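Putative Semialdehyde dehydrogenase (Oryza sativa, PDB 2CVO) probably catalyses the NADPH-dependent reduction of N-acetyl-gamma-glutamyl phosphate to the corresponding semialdehyde in arginine biosynthesis. Local coordinates at residues P47-K52 and N346-M351. Sequence-based numbering, arbitrary orientation.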
ATOM      1  N   PRO A  47     -18.748 -18.712 -21.169  1.00 20.40           N
ATOM      2  CA  PRO A  47     -18.989 -19.296 -22.494  1.00 21.56           C
ATOM      3  C   PRO A  47     -20.380 -19.084 -23.107  1.00 22.44           C
ATOM      4  O   PRO A  47     -20.559 -19.276 -24.309  1.00 23.61           O
ATOM      5  CB  PRO A  47     -18.648 -20.775 -22.289  1.00 21.89           C
ATOM      6  CG  PRO A  47     -18.936 -21.000 -20.835  1.00 22.21           C
ATOM      7  CD  PRO A  47     -18.377 -19.755 -20.196  1.00 20.02           C
ATOM      8  N   GLN A  48     -21.360 -18.688 -22.297  1.00 22.11           N
ATOM      9  CA  GLN A  48     -22.702 -18.449 -22.824  1.00 22.26           C
ATOM     10  C   GLN A  48     -23.159 -17.005 -22.672  1.00 22.21           C
ATOM     11  O   GLN A  48     -23.683 -16.420 -23.619  1.00 21.10           O
ATOM     12  CB  GLN A  48     -23.734 -19.378 -22.166  1.00 24.24           C
ATOM     13  CG  GLN A  48     -23.694 -20.819 -22.672  1.00 26.82           C
ATOM     14  CD  GLN A  48     -22.808 -21.723 -21.837  1.00 28.90           C
ATOM     15  OE1 GLN A  48     -22.422 -22.808 -22.275  1.00 30.54           O
ATOM     16  NE2 GLN A  48     -22.494 -21.288 -20.620  1.00 28.86           N
ATOM     17  N   PHE A  49     -22.971 -16.431 -21.487  1.00 22.71           N
ATOM     18  CA  PHE A  49     -23.378 -15.051 -21.239  1.00 24.34           C
ATOM     19  C   PHE A  49     -22.563 -14.098 -22.107  1.00 25.28           C
ATOM     20  O   PHE A  49     -21.333 -14.127 -22.087  1.00 26.65           O
ATOM     21  CB  PHE A  49     -23.186 -14.689 -19.760  1.00 24.42           C
ATOM     22  CG  PHE A  49     -24.124 -15.408 -18.821  1.00 25.29           C
ATOM     23  CD1 PHE A  49     -24.979 -16.409 -19.281  1.00 24.67           C
ATOM     24  CD2 PHE A  49     -24.146 -15.083 -17.466  1.00 25.05           C
ATOM     25  CE1 PHE A  49     -25.841 -17.075 -18.409  1.00 24.97           C
ATOM     26  CE2 PHE A  49     -25.003 -15.741 -16.584  1.00 25.08           C
ATOM     27  CZ  PHE A  49     -25.852 -16.740 -17.056  1.00 25.59           C
ATOM     28  N   ARG A  50     -23.253 -13.256 -22.868  1.00 26.31           N
ATOM     29  CA  ARG A  50     -22.594 -12.297 -23.751  1.00 27.79           C
ATOM     30  C   ARG A  50     -23.279 -10.942 -23.669  1.00 26.29           C
ATOM     31  O   ARG A  50     -24.460 -10.818 -23.976  1.00 26.49           O
ATOM     32  CB  ARG A  50     -22.614 -12.811 -25.196  1.00 31.44           C
ATOM     33  CG  ARG A  50     -21.252 -13.269 -25.717  1.00 35.66           C
ATOM     34  CD  ARG A  50     -20.509 -12.134 -26.420  1.00 39.79           C
ATOM     35  NE  ARG A  50     -21.002 -11.926 -27.781  1.00 44.47           N
ATOM     36  CZ  ARG A  50     -20.678 -10.894 -28.556  1.00 46.43           C
ATOM     37  NH1 ARG A  50     -19.853  -9.952 -28.112  1.00 47.38           N
ATOM     38  NH2 ARG A  50     -21.177 -10.803 -29.782  1.00 47.26           N
ATOM     39  N   ILE A  51     -22.528  -9.928 -23.250  1.00 25.34           N
ATOM     40  CA  ILE A  51     -23.060  -8.578 -23.120  1.00 24.77           C
ATOM     41  C   ILE A  51     -23.435  -7.982 -24.473  1.00 25.17           C
ATOM     42  O   ILE A  51     -22.627  -7.956 -25.398  1.00 23.72           O
ATOM     43  CB  ILE A  51     -22.041  -7.643 -22.434  1.00 24.43           C
ATOM     44  CG1 ILE A  51     -21.740  -8.156 -21.023  1.00 25.14           C
ATOM     45  CG2 ILE A  51     -22.590  -6.222 -22.381  1.00 23.66           C
ATOM     46  CD1 ILE A  51     -20.657  -7.380 -20.302  1.00 24.42           C
ATOM     47  N   LYS A  52     -24.669  -7.500 -24.577  1.00 26.52           N
ATOM     48  CA  LYS A  52     -25.150  -6.896 -25.811  1.00 26.93           C
ATOM     49  C   LYS A  52     -25.573  -5.447 -25.602  1.00 26.12           C
ATOM     50  O   LYS A  52     -25.639  -4.670 -26.556  1.00 25.63           O
ATOM     51  CB  LYS A  52     -26.318  -7.705 -26.380  1.00 28.61           C
ATOM     52  CG  LYS A  52     -25.899  -8.997 -27.064  1.00 30.05           C
ATOM     53  CD  LYS A  52     -24.931  -8.717 -28.211  1.00 32.34           C
ATOM     54  CE  LYS A  52     -24.678  -9.960 -29.050  1.00 32.39           C
ATOM     55  NZ  LYS A  52     -24.186 -11.092 -28.219  1.00 34.34           N
ATOM     56  N   ASN A 346     -26.083 -16.394  -9.499  1.00 10.41           N
ATOM     57  CA  ASN A 346     -27.537 -16.448  -9.484  1.00 11.20           C
ATOM     58  C   ASN A 346     -28.143 -16.551 -10.879  1.00 11.88           C
ATOM     59  O   ASN A 346     -29.089 -17.314 -11.087  1.00 13.25           O
ATOM     60  CB  ASN A 346     -28.100 -15.233  -8.743  1.00  9.58           C
ATOM     61  CG  ASN A 346     -27.820 -15.288  -7.257  1.00 10.57           C
ATOM     62  OD1 ASN A 346     -27.906 -16.352  -6.641  1.00 10.29           O
ATOM     63  ND2 ASN A 346     -27.491 -14.145  -6.670  1.00  8.06           N
ATOM     64  N   LEU A 347     -27.604 -15.801 -11.836  1.00 10.92           N
ATOM     65  CA  LEU A 347     -28.125 -15.860 -13.197  1.00 12.97           C
ATOM     66  C   LEU A 347     -27.884 -17.240 -13.806  1.00 12.37           C
ATOM     67  O   LEU A 347     -28.710 -17.729 -14.574  1.00 13.50           O
ATOM     68  CB  LEU A 347     -27.491 -14.785 -14.088  1.00 11.38           C
ATOM     69  CG  LEU A 347     -28.120 -14.704 -15.489  1.00 14.60           C
ATOM     70  CD1 LEU A 347     -29.620 -14.507 -15.342  1.00 11.02           C
ATOM     71  CD2 LEU A 347     -27.511 -13.560 -16.307  1.00 10.29           C
ATOM     72  N   ASN A 348     -26.754 -17.863 -13.479  1.00 11.33           N
ATOM     73  CA  ASN A 348     -26.471 -19.197 -13.998  1.00 12.65           C
ATOM     74  C   ASN A 348     -27.597 -20.123 -13.540  1.00 14.55           C
ATOM     75  O   ASN A 348     -28.199 -20.846 -14.339  1.00 13.75           O
ATOM     76  CB  ASN A 348     -25.138 -19.732 -13.464  1.00 13.65           C
ATOM     77  CG  ASN A 348     -23.937 -19.124 -14.165  1.00 14.30           C
ATOM     78  OD1 ASN A 348     -23.932 -18.968 -15.385  1.00 16.24           O
ATOM     79  ND2 ASN A 348     -22.904 -18.798 -13.399  1.00 12.42           N
ATOM     80  N   LEU A 349     -27.874 -20.082 -12.242  1.00 13.12           N
ATOM     81  CA  LEU A 349     -28.918 -20.901 -11.644  1.00 14.90           C
ATOM     82  C   LEU A 349     -30.277 -20.644 -12.298  1.00 15.18           C
ATOM     83  O   LEU A 349     -31.019 -21.578 -12.609  1.00 15.79           O
ATOM     84  CB  LEU A 349     -28.995 -20.609 -10.144  1.00 13.41           C
ATOM     85  CG  LEU A 349     -30.070 -21.336  -9.339  1.00 15.70           C
ATOM     86  CD1 LEU A 349     -29.848 -22.841  -9.427  1.00 13.81           C
ATOM     87  CD2 LEU A 349     -30.020 -20.863  -7.884  1.00 14.16           C
ATOM     88  N   MET A 350     -30.593 -19.372 -12.506  1.00 15.74           N
ATOM     89  CA  MET A 350     -31.857 -18.976 -13.117  1.00 16.16           C
ATOM     90  C   MET A 350     -31.972 -19.420 -14.576  1.00 17.69           C
ATOM     91  O   MET A 350     -33.072 -19.694 -15.057  1.00 18.28           O
ATOM     92  CB  MET A 350     -32.016 -17.456 -13.029  1.00 14.86           C
ATOM     93  CG  MET A 350     -32.094 -16.930 -11.600  1.00 13.64           C
ATOM     94  SD  MET A 350     -31.632 -15.195 -11.463  1.00 13.64           S
ATOM     95  CE  MET A 350     -33.150 -14.380 -11.996  1.00 12.99           C
ATOM     96  N   MET A 351     -30.839 -19.490 -15.273  1.00 17.50           N
ATOM     97  CA  MET A 351     -30.828 -19.893 -16.677  1.00 17.87           C
ATOM     98  C   MET A 351     -30.651 -21.396 -16.868  1.00 17.67           C
ATOM     99  O   MET A 351     -30.639 -21.881 -17.997  1.00 18.02           O
ATOM    100  CB  MET A 351     -29.713 -19.163 -17.437  1.00 19.04           C
ATOM    101  CG  MET A 351     -29.790 -17.647 -17.395  1.00 21.64           C
ATOM    102  SD  MET A 351     -31.359 -16.981 -17.966  1.00 27.06           S
ATOM    103  CE  MET A 351     -31.271 -17.336 -19.719  1.00 27.37           C
TER
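Phe49 reaches from the start of its strand to the last turns of helix 336-351, where the far end of its ring meets Leu347, Asn348 and Met351. CG lies anti to the carbonyl carbon (chi1 -68°), which carries the ring away from the strand and toward the helix. The tight part is at Leu347: its CD2 sits 3.3 Å from Phe49 CE2, and its CG lies 3.4 Å from Phe49 CZ, as the two side chains pass alongside each other in opposite senses. Asn348 reaches the same end of the ring at a slant, OD1 standing 3.4 Å from Phe49 CZ with the amide and ring planes 29° apart. That oxygen takes its hydrogen bond from elsewhere, being paired with His46 NE2, and His46 in turn stacks its ring on Phe49; ND2 of the amide bonds to the backbone O of Thr357. Strand 49-55 is, within this chain, an edge strand of the parallel Rossmann-type sheet of the NAD-binding domain, and this contact sets the last helix of the chain, far along the sequence, against it. The axes of the two short segments pass 12.0 Å apart at 108°, and side chains alone span that distance, with no hydrogen bond across. Val24 of the adjoining strand and Leu43 of helix 34-43 also touch the Phe49 ring. With an alanine in place of Phe49, Leu347 is likely to face a gap and His46 would probably lose its stacking partner. Packing is looser at the partly exposed Met351, whose CG comes no closer than 4.1 Å to Phe49 CZ and whose side chain also rests on Val24.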